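Local coordinates for glycerate dehydrogenase (Bacillus sp. 5mfcol3.1, PDB 6P2I), which probably reduces acyclic imino acids, made in place by a partner oxidase, to amino acids such as D-arginine, with NADPH as hydride donor, at residues 169-174 / 187-192; 146-151 / 194-199; 142-147 / 165-170. One frame throughout, in Å; residues are numbered along the deposited sequence.

Interaction 1 of 3, residues 169-174 / 187-192; sequences IGLNKS and TELMKK. With NAP (NADP nicotinamide-adenine-dinucleotide phosphate), chain C.
Leu189 of helix 187-192 rests on strand 169-171 through apolar contacts alone. Its CD1 lies 3.9 Å from Gly170 CA and 4.0 Å from Leu171 CD2, and the two leucine side chains cross at about a right angle. Glycine suits position 170 for a reason on the other face of the sheet, where a CB would sit tight against Leu147 O. Ile169 extends the patch: its CG1 sits between the backbone N and the carbonyl carbon (chi1 69°), and the chain beyond reaches out to set CD1 4.1 Å from Leu189 CA. Lys192 adds only its CB at this edge, while its NZ turns back to a salt bridge with Glu188 OE2 within the helix.

The polar contacts gather past the strand end, on the cofactor. Ser174 grips one oxygen of the 2'-phosphate twice, with OG 2.5 Å and N 2.7 Å from NAP O3X. Lys173 NZ, on a chain bent at chi3 and chi4, donates to NAP O1X at 3.0 Å, a positive charge suited to a phosphate; its backbone N adds weak bonds. Leu171 CD1 touches the adenine at C2A, 3.6 Å away. Cationic and hydroxyl groups meeting the 2'-phosphate just after the second strand are characteristic of an NADP-binding Rossmann fold.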
loop_
_atom_site.group_PDB
_atom_site.type_symbol
_atom_site.label_atom_id
_atom_site.label_comp_id
_atom_site.label_asym_id
_atom_site.label_seq_id
_atom_site.Cartn_x
_atom_site.Cartn_y
_atom_site.Cartn_z
ATOM N N ILE A 169 -7.115 13.358 11.874
ATOM C CA ILE A 169 -7.225 13.770 13.264
ATOM C C ILE A 169 -6.067 13.128 14.026
ATOM O O ILE A 169 -5.382 12.232 13.529
ATOM C CB ILE A 169 -8.595 13.418 13.887
ATOM C CG1 ILE A 169 -8.759 11.904 14.052
ATOM C CG2 ILE A 169 -9.750 14.024 13.060
ATOM C CD1 ILE A 169 -10.112 11.491 14.613
ATOM N N GLY A 170 -5.819 13.619 15.232
ATOM C CA GLY A 170 -4.645 13.130 15.925
ATOM C C GLY A 170 -4.549 13.698 17.320
ATOM O O GLY A 170 -5.376 14.509 17.752
ATOM N N LEU A 171 -3.523 13.247 18.033
ATOM C CA LEU A 171 -3.322 13.715 19.392
ATOM C C LEU A 171 -1.848 13.661 19.727
ATOM O O LEU A 171 -1.097 12.836 19.198
ATOM C CB LEU A 171 -4.124 12.903 20.420
ATOM C CG LEU A 171 -3.819 11.429 20.682
ATOM C CD1 LEU A 171 -2.752 11.263 21.738
ATOM C CD2 LEU A 171 -5.075 10.721 21.147
ATOM N N ASN A 172 -1.450 14.558 20.621
ATOM C CA ASN A 172 -0.121 14.553 21.190
ATOM C C ASN A 172 -0.276 14.772 22.691
ATOM O O ASN A 172 -1.389 14.764 23.230
ATOM C CB ASN A 172 0.776 15.596 20.504
ATOM C CG ASN A 172 0.250 17.024 20.647
ATOM O OD1 ASN A 172 -0.617 17.309 21.472
ATOM N ND2 ASN A 172 0.782 17.927 19.831
ATOM N N LYS A 173 0.847 14.955 23.373
ATOM C CA LYS A 173 0.866 15.125 24.818
ATOM C C LYS A 173 0.876 16.589 25.237
ATOM O O LYS A 173 0.168 16.969 26.177
ATOM C CB LYS A 173 2.094 14.402 25.395
ATOM C CG LYS A 173 2.434 14.736 26.837
ATOM C CD LYS A 173 3.783 14.135 27.243
ATOM C CE LYS A 173 4.859 14.327 26.165
ATOM N NZ LYS A 173 5.289 15.749 25.996
ATOM N N SER A 174 1.654 17.423 24.546
ATOM C CA SER A 174 1.834 18.818 24.937
ATOM C C SER A 174 0.667 19.703 24.531
ATOM O O SER A 174 0.556 20.827 25.034
ATOM C CB SER A 174 3.108 19.372 24.300
ATOM O OG SER A 174 2.967 19.351 22.881
ATOM N N THR A 187 -10.373 9.105 23.260
ATOM C CA THR A 187 -11.688 8.484 23.164
ATOM C C THR A 187 -12.364 8.862 21.853
ATOM O O THR A 187 -12.855 7.994 21.120
ATOM C CB THR A 187 -12.553 8.895 24.358
ATOM O OG1 THR A 187 -11.993 8.356 25.561
ATOM C CG2 THR A 187 -13.980 8.389 24.201
ATOM N N GLU A 188 -12.385 10.158 21.532
ATOM C CA GLU A 188 -12.939 10.572 20.247
ATOM C C GLU A 188 -12.142 9.989 19.091
ATOM O O GLU A 188 -12.720 9.562 18.088
ATOM C CB GLU A 188 -12.988 12.093 20.134
ATOM C CG GLU A 188 -13.648 12.532 18.838
ATOM C CD GLU A 188 -13.856 14.022 18.742
ATOM O OE1 GLU A 188 -13.443 14.745 19.672
ATOM O OE2 GLU A 188 -14.439 14.468 17.729
ATOM N N LEU A 189 -10.812 9.951 19.209
ATOM C CA LEU A 189 -10.024 9.380 18.123
ATOM C C LEU A 189 -10.426 7.935 17.859
ATOM O O LEU A 189 -10.616 7.538 16.702
ATOM C CB LEU A 189 -8.532 9.456 18.442
ATOM C CG LEU A 189 -7.576 9.130 17.293
ATOM C CD1 LEU A 189 -6.301 9.953 17.439
ATOM C CD2 LEU A 189 -7.243 7.617 17.190
ATOM N N MET A 190 -10.560 7.136 18.922
ATOM C CA MET A 190 -10.922 5.734 18.749
ATOM C C MET A 190 -12.327 5.590 18.179
ATOM O O MET A 190 -12.578 4.670 17.396
ATOM C CB MET A 190 -10.807 4.979 20.077
ATOM C CG MET A 190 -9.403 5.000 20.693
ATOM S SD MET A 190 -8.144 4.260 19.640
ATOM C CE MET A 190 -8.548 2.516 19.776
ATOM N N LYS A 191 -13.244 6.491 18.544
ATOM C CA LYS A 191 -14.619 6.383 18.066
ATOM C C LYS A 191 -14.742 6.789 16.602
ATOM O O LYS A 191 -15.517 6.185 15.851
ATOM C CB LYS A 191 -15.546 7.252 18.915
ATOM C CG LYS A 191 -15.877 6.707 20.293
ATOM C CD LYS A 191 -16.724 7.715 21.055
ATOM C CE LYS A 191 -17.112 7.211 22.432
ATOM N NZ LYS A 191 -17.641 8.317 23.284
ATOM N N LYS A 192 -14.005 7.817 16.179
ATOM C CA LYS A 192 -14.276 8.450 14.892
ATOM C C LYS A 192 -13.357 7.986 13.769
ATOM O O LYS A 192 -13.681 8.220 12.599
ATOM C CB LYS A 192 -14.168 9.975 15.014
ATOM C CG LYS A 192 -15.127 10.613 16.020
ATOM C CD LYS A 192 -16.577 10.438 15.619
ATOM C CE LYS A 192 -17.331 11.761 15.708
ATOM N NZ LYS A 192 -17.196 12.414 17.041
HETATM P PA NAP C . 8.459 12.194 17.909
HETATM O O1A NAP C . 9.106 12.324 19.272
HETATM O O2A NAP C . 8.812 13.168 16.824
HETATM O O5B NAP C . 6.876 12.260 18.118
HETATM C C5B NAP C . 6.244 11.595 19.206
HETATM C C4B NAP C . 4.789 12.047 19.229
HETATM O O4B NAP C . 4.126 11.309 20.259
HETATM C C3B NAP C . 4.644 13.528 19.590
HETATM O O3B NAP C . 3.449 14.047 18.974
HETATM C C2B NAP C . 4.429 13.505 21.084
HETATM O O2B NAP C . 3.722 14.640 21.561
HETATM C C1B NAP C . 3.571 12.256 21.180
HETATM N N9A NAP C . 3.533 11.740 22.557
HETATM C C8A NAP C . 4.586 11.480 23.358
HETATM N N7A NAP C . 4.158 11.039 24.567
HETATM C C5A NAP C . 2.813 11.040 24.533
HETATM C C6A NAP C . 1.727 10.689 25.470
HETATM N N6A NAP C . 2.010 10.247 26.718
HETATM N N1A NAP C . 0.458 10.825 25.031
HETATM C C2A NAP C . 0.159 11.263 23.788
HETATM N N3A NAP C . 1.088 11.602 22.874
HETATM C C4A NAP C . 2.408 11.507 23.204
HETATM O O3 NAP C . 8.690 10.654 17.480
HETATM P PN NAP C . 8.752 10.049 15.991
HETATM O O1N NAP C . 10.065 10.405 15.340
HETATM O O2N NAP C . 7.476 10.385 15.252
HETATM O O5D NAP C . 8.801 8.480 16.333
HETATM C C5D NAP C . 7.724 7.866 17.049
HETATM C C4D NAP C . 8.045 6.407 17.346
HETATM O O4D NAP C . 8.126 5.687 16.120
HETATM C C3D NAP C . 9.409 6.174 17.980
HETATM O O3D NAP C . 9.404 6.393 19.398
HETATM C C2D NAP C . 9.695 4.729 17.599
HETATM O O2D NAP C . 9.300 3.865 18.672
HETATM C C1D NAP C . 8.840 4.480 16.354
HETATM N N1N NAP C . 9.689 4.150 15.202
HETATM C C2N NAP C . 9.484 2.998 14.540
HETATM C C3N NAP C . 10.280 2.640 13.455
HETATM C C7N NAP C . 10.051 1.330 12.743
HETATM O O7N NAP C . 10.928 0.885 12.017
HETATM N N7N NAP C . 8.925 0.635 12.956
HETATM C C4N NAP C . 11.305 3.503 13.058
HETATM C C5N NAP C . 11.508 4.690 13.766
HETATM C C6N NAP C . 10.672 4.990 14.836
HETATM P P2B NAP C . 4.441 16.028 21.963
HETATM O O1X NAP C . 5.522 15.656 22.963
HETATM O O2X NAP C . 5.017 16.565 20.680
HETATM O O3X NAP C . 3.306 16.862 22.493
#

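Interaction 2 of 3, residues 146-151 / 194-199; sequences GLIGIG and DIISLH. With NAP (NADP nicotinamide-adenine-dinucleotide phosphate), chain C.
Ile148 O accepts from His199 N at 2.7 Å, and Gly146 N donates to Ile195 O at the same length; between them Gly146 O takes Ser197 N and Ile148 N reaches Ser197 O. This parallel pairing joins neighbouring strands of the Rossmann sheet, and the first strand runs into a glycine-rich turn consistent with the GxGxxG pattern of dinucleotide-binding folds. In that turn Ile150 N donates to NAP O3B (3.0 Å), and a water accepts from Gly151 N while lying within hydrogen-bonding distance of His199 O and NAP O2N. Both glycines are called for: a CB on Gly149 would clash with His199 O, and one on Gly151 with NAP O5B.

The face of Ile148 is purely apolar. There Ile148 lies beside Leu198, pointing the same way, with CG2 3.7 Å from Leu198 CD2; its CG1 stands anti to the carbonyl carbon (chi1 -60°), and CD1 at the end of that branch meets Ile196 CG2 at 3.9 Å. Branched residues fill this face beneath helix 186-192. The other face mixes Leu147 with Ser197 and His199, whose NE2 bonds weakly to Ser197 OG. Small Ser197 receives Leu147 CD2 against its CB at 4.0 Å, and the same methyl stands at the edge of the His199 ring, 4.2 Å from CD2.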
loop_
_atom_site.group_PDB
_atom_site.type_symbol
_atom_site.label_atom_id
_atom_site.label_comp_id
_atom_site.label_asym_id
_atom_site.label_seq_id
_atom_site.Cartn_x
_atom_site.Cartn_y
_atom_site.Cartn_z
ATOM N N GLY A 146 -6.727 8.528 12.221
ATOM C CA GLY A 146 -6.421 9.091 13.521
ATOM C C GLY A 146 -5.011 8.709 13.920
ATOM O O GLY A 146 -4.656 7.523 13.943
ATOM N N LEU A 147 -4.192 9.710 14.203
ATOM C CA LEU A 147 -2.769 9.522 14.469
ATOM C C LEU A 147 -2.537 9.721 15.961
ATOM O O LEU A 147 -2.713 10.828 16.480
ATOM C CB LEU A 147 -1.945 10.494 13.628
ATOM C CG LEU A 147 -2.249 10.452 12.121
ATOM C CD1 LEU A 147 -1.513 11.559 11.358
ATOM C CD2 LEU A 147 -1.893 9.084 11.556
ATOM N N ILE A 148 -2.169 8.646 16.659
ATOM C CA ILE A 148 -1.826 8.723 18.074
ATOM C C ILE A 148 -0.330 9.025 18.120
ATOM O O ILE A 148 0.506 8.127 17.981
ATOM C CB ILE A 148 -2.186 7.439 18.824
ATOM C CG1 ILE A 148 -3.686 7.158 18.724
ATOM C CG2 ILE A 148 -1.730 7.515 20.302
ATOM C CD1 ILE A 148 -4.092 5.792 19.259
ATOM N N GLY A 149 0.005 10.306 18.285
ATOM C CA GLY A 149 1.365 10.774 18.090
ATOM C C GLY A 149 1.479 11.491 16.762
ATOM O O GLY A 149 1.179 10.910 15.713
ATOM N N ILE A 150 1.875 12.765 16.795
ATOM C CA ILE A 150 1.891 13.596 15.599
ATOM C C ILE A 150 3.190 14.390 15.590
ATOM O O ILE A 150 3.194 15.616 15.407
ATOM C CB ILE A 150 0.639 14.499 15.524
ATOM C CG1 ILE A 150 0.369 15.180 16.870
ATOM C CG2 ILE A 150 -0.580 13.685 15.122
ATOM C CD1 ILE A 150 -0.898 16.036 16.861
ATOM N N GLY A 151 4.297 13.684 15.783
ATOM C CA GLY A 151 5.637 14.231 15.714
ATOM C C GLY A 151 6.233 14.038 14.335
ATOM O O GLY A 151 5.555 14.231 13.319
ATOM N N ASP A 194 -11.553 5.840 10.945
ATOM C CA ASP A 194 -11.636 4.646 10.117
ATOM C C ASP A 194 -10.325 3.887 10.132
ATOM O O ASP A 194 -10.312 2.652 10.021
ATOM C CB ASP A 194 -12.011 5.048 8.697
ATOM C CG ASP A 194 -13.325 5.770 8.657
ATOM O OD1 ASP A 194 -14.317 5.160 9.103
ATOM O OD2 ASP A 194 -13.390 6.941 8.206
ATOM N N ILE A 195 -9.224 4.621 10.255
ATOM C CA ILE A 195 -7.878 4.074 10.302
ATOM C C ILE A 195 -7.181 4.711 11.496
ATOM O O ILE A 195 -7.268 5.929 11.689
ATOM C CB ILE A 195 -7.109 4.365 8.998
ATOM C CG1 ILE A 195 -7.852 3.757 7.795
ATOM C CG2 ILE A 195 -5.679 3.844 9.092
ATOM C CD1 ILE A 195 -7.865 4.632 6.550
ATOM N N ILE A 196 -6.529 3.894 12.319
ATOM C CA ILE A 196 -5.799 4.385 13.481
ATOM C C ILE A 196 -4.354 3.962 13.314
ATOM O O ILE A 196 -4.084 2.795 13.013
ATOM C CB ILE A 196 -6.373 3.831 14.797
ATOM C CG1 ILE A 196 -7.818 4.279 14.983
ATOM C CG2 ILE A 196 -5.491 4.250 15.987
ATOM C CD1 ILE A 196 -8.633 3.412 15.928
ATOM N N SER A 197 -3.425 4.902 13.497
ATOM C CA SER A 197 -1.999 4.596 13.381
ATOM C C SER A 197 -1.241 5.184 14.563
ATOM O O SER A 197 -1.424 6.359 14.901
ATOM C CB SER A 197 -1.428 5.133 12.059
ATOM O OG SER A 197 -0.134 4.625 11.812
ATOM N N LEU A 198 -0.374 4.372 15.178
ATOM C CA LEU A 198 0.394 4.788 16.347
ATOM C C LEU A 198 1.749 5.351 15.926
ATOM O O LEU A 198 2.456 4.741 15.117
ATOM C CB LEU A 198 0.598 3.609 17.307
ATOM C CG LEU A 198 -0.628 3.217 18.138
ATOM C CD1 LEU A 198 -0.600 1.734 18.502
ATOM C CD2 LEU A 198 -0.710 4.071 19.398
ATOM N N HIS A 199 2.114 6.504 16.496
ATOM C CA HIS A 199 3.383 7.166 16.205
ATOM C C HIS A 199 3.888 7.846 17.473
ATOM O O HIS A 199 4.104 9.049 17.527
ATOM C CB HIS A 199 3.211 8.136 15.042
ATOM C CG HIS A 199 2.795 7.446 13.789
ATOM N ND1 HIS A 199 3.646 6.617 13.089
ATOM C CD2 HIS A 199 1.600 7.390 13.153
ATOM C CE1 HIS A 199 3.003 6.110 12.052
ATOM N NE2 HIS A 199 1.761 6.561 12.068
HETATM P PA NAP C . 8.459 12.194 17.909
HETATM O O1A NAP C . 9.106 12.324 19.272
HETATM O O2A NAP C . 8.812 13.168 16.824
HETATM O O5B NAP C . 6.876 12.260 18.118
HETATM C C5B NAP C . 6.244 11.595 19.206
HETATM C C4B NAP C . 4.789 12.047 19.229
HETATM O O4B NAP C . 4.126 11.309 20.259
HETATM C C3B NAP C . 4.644 13.528 19.590
HETATM O O3B NAP C . 3.449 14.047 18.974
HETATM C C2B NAP C . 4.429 13.505 21.084
HETATM O O2B NAP C . 3.722 14.640 21.561
HETATM C C1B NAP C . 3.571 12.256 21.180
HETATM N N9A NAP C . 3.533 11.740 22.557
HETATM C C8A NAP C . 4.586 11.480 23.358
HETATM N N7A NAP C . 4.158 11.039 24.567
HETATM C C5A NAP C . 2.813 11.040 24.533
HETATM C C6A NAP C . 1.727 10.689 25.470
HETATM N N6A NAP C . 2.010 10.247 26.718
HETATM N N1A NAP C . 0.458 10.825 25.031
HETATM C C2A NAP C . 0.159 11.263 23.788
HETATM N N3A NAP C . 1.088 11.602 22.874
HETATM C C4A NAP C . 2.408 11.507 23.204
HETATM O O3 NAP C . 8.690 10.654 17.480
HETATM P PN NAP C . 8.752 10.049 15.991
HETATM O O1N NAP C . 10.065 10.405 15.340
HETATM O O2N NAP C . 7.476 10.385 15.252
HETATM O O5D NAP C . 8.801 8.480 16.333
HETATM C C5D NAP C . 7.724 7.866 17.049
HETATM C C4D NAP C . 8.045 6.407 17.346
HETATM O O4D NAP C . 8.126 5.687 16.120
HETATM C C3D NAP C . 9.409 6.174 17.980
HETATM O O3D NAP C . 9.404 6.393 19.398
HETATM C C2D NAP C . 9.695 4.729 17.599
HETATM O O2D NAP C . 9.300 3.865 18.672
HETATM C C1D NAP C . 8.840 4.480 16.354
HETATM N N1N NAP C . 9.689 4.150 15.202
HETATM C C2N NAP C . 9.484 2.998 14.540
HETATM C C3N NAP C . 10.280 2.640 13.455
HETATM C C7N NAP C . 10.051 1.330 12.743
HETATM O O7N NAP C . 10.928 0.885 12.017
HETATM N N7N NAP C . 8.925 0.635 12.956
HETATM C C4N NAP C . 11.305 3.503 13.058
HETATM C C5N NAP C . 11.508 4.690 13.766
HETATM C C6N NAP C . 10.672 4.990 14.836
HETATM P P2B NAP C . 4.441 16.028 21.963
HETATM O O1X NAP C . 5.522 15.656 22.963
HETATM O O2X NAP C . 5.017 16.565 20.680
HETATM O O3X NAP C . 3.306 16.862 22.493
HETATM O O HOH W 1 4.886 10.948 15.590
#

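Interaction 3 of 3, residues 142-147 / 165-170; sequences DKTIGL and QMKVIG
Asp142 N bonds to Gln165 O at 2.7 Å ahead of two parallel strands, 144-147 and 167-170, whose axes run 24° apart and whose backbones are joined by four more hydrogen bonds, among them Ile145 N to Lys167 O at 2.8 Å. On one face Ile145 and Val168 lie side by side, their CG2 methyls 3.9 Å apart, and Leu147 CD1 meets Val168 CG1 at 3.7 Å. Met166, bent at chi3, brings CE to within 3.9 Å of Ile145 CB, a flexible chain suited to closing the end of this apolar row. These are the two strands of a right-handed beta-alpha-beta crossover, and helix 152-163 between them covers this face through Ala161 and Asn162 on Val168. Gln165, with positive phi, ends that helix in a Schellman motif.

On the other face Thr144 sets CG2 anti to the backbone N (chi1 -65° for OG1), and this methyl lies 3.8 Å from Ile169 CD1, while OG1 rests against Lys167 CB at 3.7 Å. An alanine at Thr144 would probably open a gap beside Ile169 CD1 and leave the lysine stem less closely supported. Lys143 NZ turns away, to Glu139 O and to a salt bridge with Glu281 of the second subunit.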
loop_
_atom_site.group_PDB
_atom_site.type_symbol
_atom_site.label_atom_id
_atom_site.label_comp_id
_atom_site.label_asym_id
_atom_site.label_seq_id
_atom_site.Cartn_x
_atom_site.Cartn_y
_atom_site.Cartn_z
ATOM N N ASP A 142 -11.211 10.132 1.552
ATOM C CA ASP A 142 -12.312 10.719 2.315
ATOM C C ASP A 142 -12.545 10.022 3.649
ATOM O O ASP A 142 -13.478 10.412 4.375
ATOM C CB ASP A 142 -13.636 10.755 1.526
ATOM C CG ASP A 142 -13.638 11.818 0.450
ATOM O OD1 ASP A 142 -12.871 12.796 0.585
ATOM O OD2 ASP A 142 -14.406 11.677 -0.527
ATOM N N LYS A 143 -11.738 9.023 4.010
ATOM C CA LYS A 143 -11.876 8.404 5.317
ATOM C C LYS A 143 -11.114 9.213 6.354
ATOM O O LYS A 143 -10.290 10.071 6.033
ATOM C CB LYS A 143 -11.358 6.966 5.300
ATOM C CG LYS A 143 -12.071 6.084 4.276
ATOM C CD LYS A 143 -13.523 5.868 4.653
ATOM C CE LYS A 143 -14.236 5.022 3.604
ATOM N NZ LYS A 143 -14.120 5.634 2.247
ATOM N N THR A 144 -11.390 8.922 7.618
ATOM C CA THR A 144 -10.729 9.600 8.725
ATOM C C THR A 144 -9.606 8.718 9.244
ATOM O O THR A 144 -9.843 7.567 9.628
ATOM C CB THR A 144 -11.712 9.909 9.848
ATOM O OG1 THR A 144 -12.682 10.855 9.386
ATOM C CG2 THR A 144 -10.956 10.498 11.058
ATOM N N ILE A 145 -8.390 9.254 9.254
ATOM C CA ILE A 145 -7.248 8.573 9.855
ATOM C C ILE A 145 -6.896 9.296 11.145
ATOM O O ILE A 145 -6.791 10.528 11.164
ATOM C CB ILE A 145 -6.046 8.507 8.899
ATOM C CG1 ILE A 145 -4.881 7.788 9.581
ATOM C CG2 ILE A 145 -5.629 9.893 8.408
ATOM C CD1 ILE A 145 -3.762 7.389 8.618
ATOM N N GLY A 146 -6.727 8.528 12.221
ATOM C CA GLY A 146 -6.421 9.091 13.521
ATOM C C GLY A 146 -5.011 8.709 13.920
ATOM O O GLY A 146 -4.656 7.523 13.943
ATOM N N LEU A 147 -4.192 9.710 14.203
ATOM C CA LEU A 147 -2.769 9.522 14.469
ATOM C C LEU A 147 -2.537 9.721 15.961
ATOM O O LEU A 147 -2.713 10.828 16.480
ATOM C CB LEU A 147 -1.945 10.494 13.628
ATOM C CG LEU A 147 -2.249 10.452 12.121
ATOM C CD1 LEU A 147 -1.513 11.559 11.358
ATOM C CD2 LEU A 147 -1.893 9.084 11.556
ATOM N N GLN A 165 -6.371 13.000 0.157
ATOM C CA GLN A 165 -7.681 13.570 0.470
ATOM C C GLN A 165 -8.395 12.723 1.526
ATOM O O GLN A 165 -9.482 12.187 1.313
ATOM C CB GLN A 165 -8.538 13.740 -0.792
ATOM C CG GLN A 165 -7.958 14.714 -1.809
ATOM C CD GLN A 165 -7.831 16.126 -1.267
ATOM O OE1 GLN A 165 -6.746 16.706 -1.271
ATOM N NE2 GLN A 165 -8.944 16.688 -0.805
ATOM N N MET A 166 -7.737 12.592 2.672
ATOM C CA MET A 166 -8.310 11.989 3.867
ATOM C C MET A 166 -8.542 13.078 4.906
ATOM O O MET A 166 -7.957 14.159 4.832
ATOM C CB MET A 166 -7.381 10.912 4.442
ATOM C CG MET A 166 -7.072 9.825 3.440
ATOM S SD MET A 166 -5.885 8.645 4.003
ATOM C CE MET A 166 -6.859 7.769 5.208
ATOM N N LYS A 167 -9.417 12.793 5.870
ATOM C CA LYS A 167 -9.569 13.648 7.042
ATOM C C LYS A 167 -8.587 13.157 8.091
ATOM O O LYS A 167 -8.594 11.971 8.433
ATOM C CB LYS A 167 -10.994 13.608 7.587
ATOM C CG LYS A 167 -12.040 13.358 6.519
ATOM C CD LYS A 167 -13.278 14.211 6.725
ATOM C CE LYS A 167 -14.221 14.102 5.534
ATOM N NZ LYS A 167 -15.383 15.021 5.665
ATOM N N VAL A 168 -7.719 14.045 8.572
ATOM C CA VAL A 168 -6.670 13.663 9.514
ATOM C C VAL A 168 -7.000 14.235 10.880
ATOM O O VAL A 168 -7.145 15.455 11.031
ATOM C CB VAL A 168 -5.286 14.141 9.050
ATOM C CG1 VAL A 168 -4.208 13.639 10.009
ATOM C CG2 VAL A 168 -5.023 13.668 7.618
ATOM N N ILE A 169 -7.115 13.358 11.874
ATOM C CA ILE A 169 -7.225 13.770 13.264
ATOM C C ILE A 169 -6.067 13.128 14.026
ATOM O O ILE A 169 -5.382 12.232 13.529
ATOM C CB ILE A 169 -8.595 13.418 13.887
ATOM C CG1 ILE A 169 -8.759 11.904 14.052
ATOM C CG2 ILE A 169 -9.750 14.024 13.060
ATOM C CD1 ILE A 169 -10.112 11.491 14.613
ATOM N N GLY A 170 -5.819 13.619 15.232
ATOM C CA GLY A 170 -4.645 13.130 15.925
ATOM C C GLY A 170 -4.549 13.698 17.320
ATOM O O GLY A 170 -5.376 14.509 17.752
#

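The three interactions share one parallel sheet in which strand 144-148 lies between 167-171 and 195-198. Interactions 2 and 3 bind its two edges, with centres 9 Å apart, and share Gly146 and Leu147; interaction 1 lays helix 186-192 over the same sheet, its centre 8 Å from that of interaction 2. Gly146 has no side chain, and Leu189 CG of interaction 1 comes within 3.9 Å of its CA. At the carboxyl ends of the strands interactions 1 and 2 converge on NADP: the former supplies the 2'-phosphate site, the latter the turn at the ribose, and Asn172 CB packs 3.7 Å from Ile150 CG1 where they meet. Interaction 3 lies towards the opposite ends of the strands.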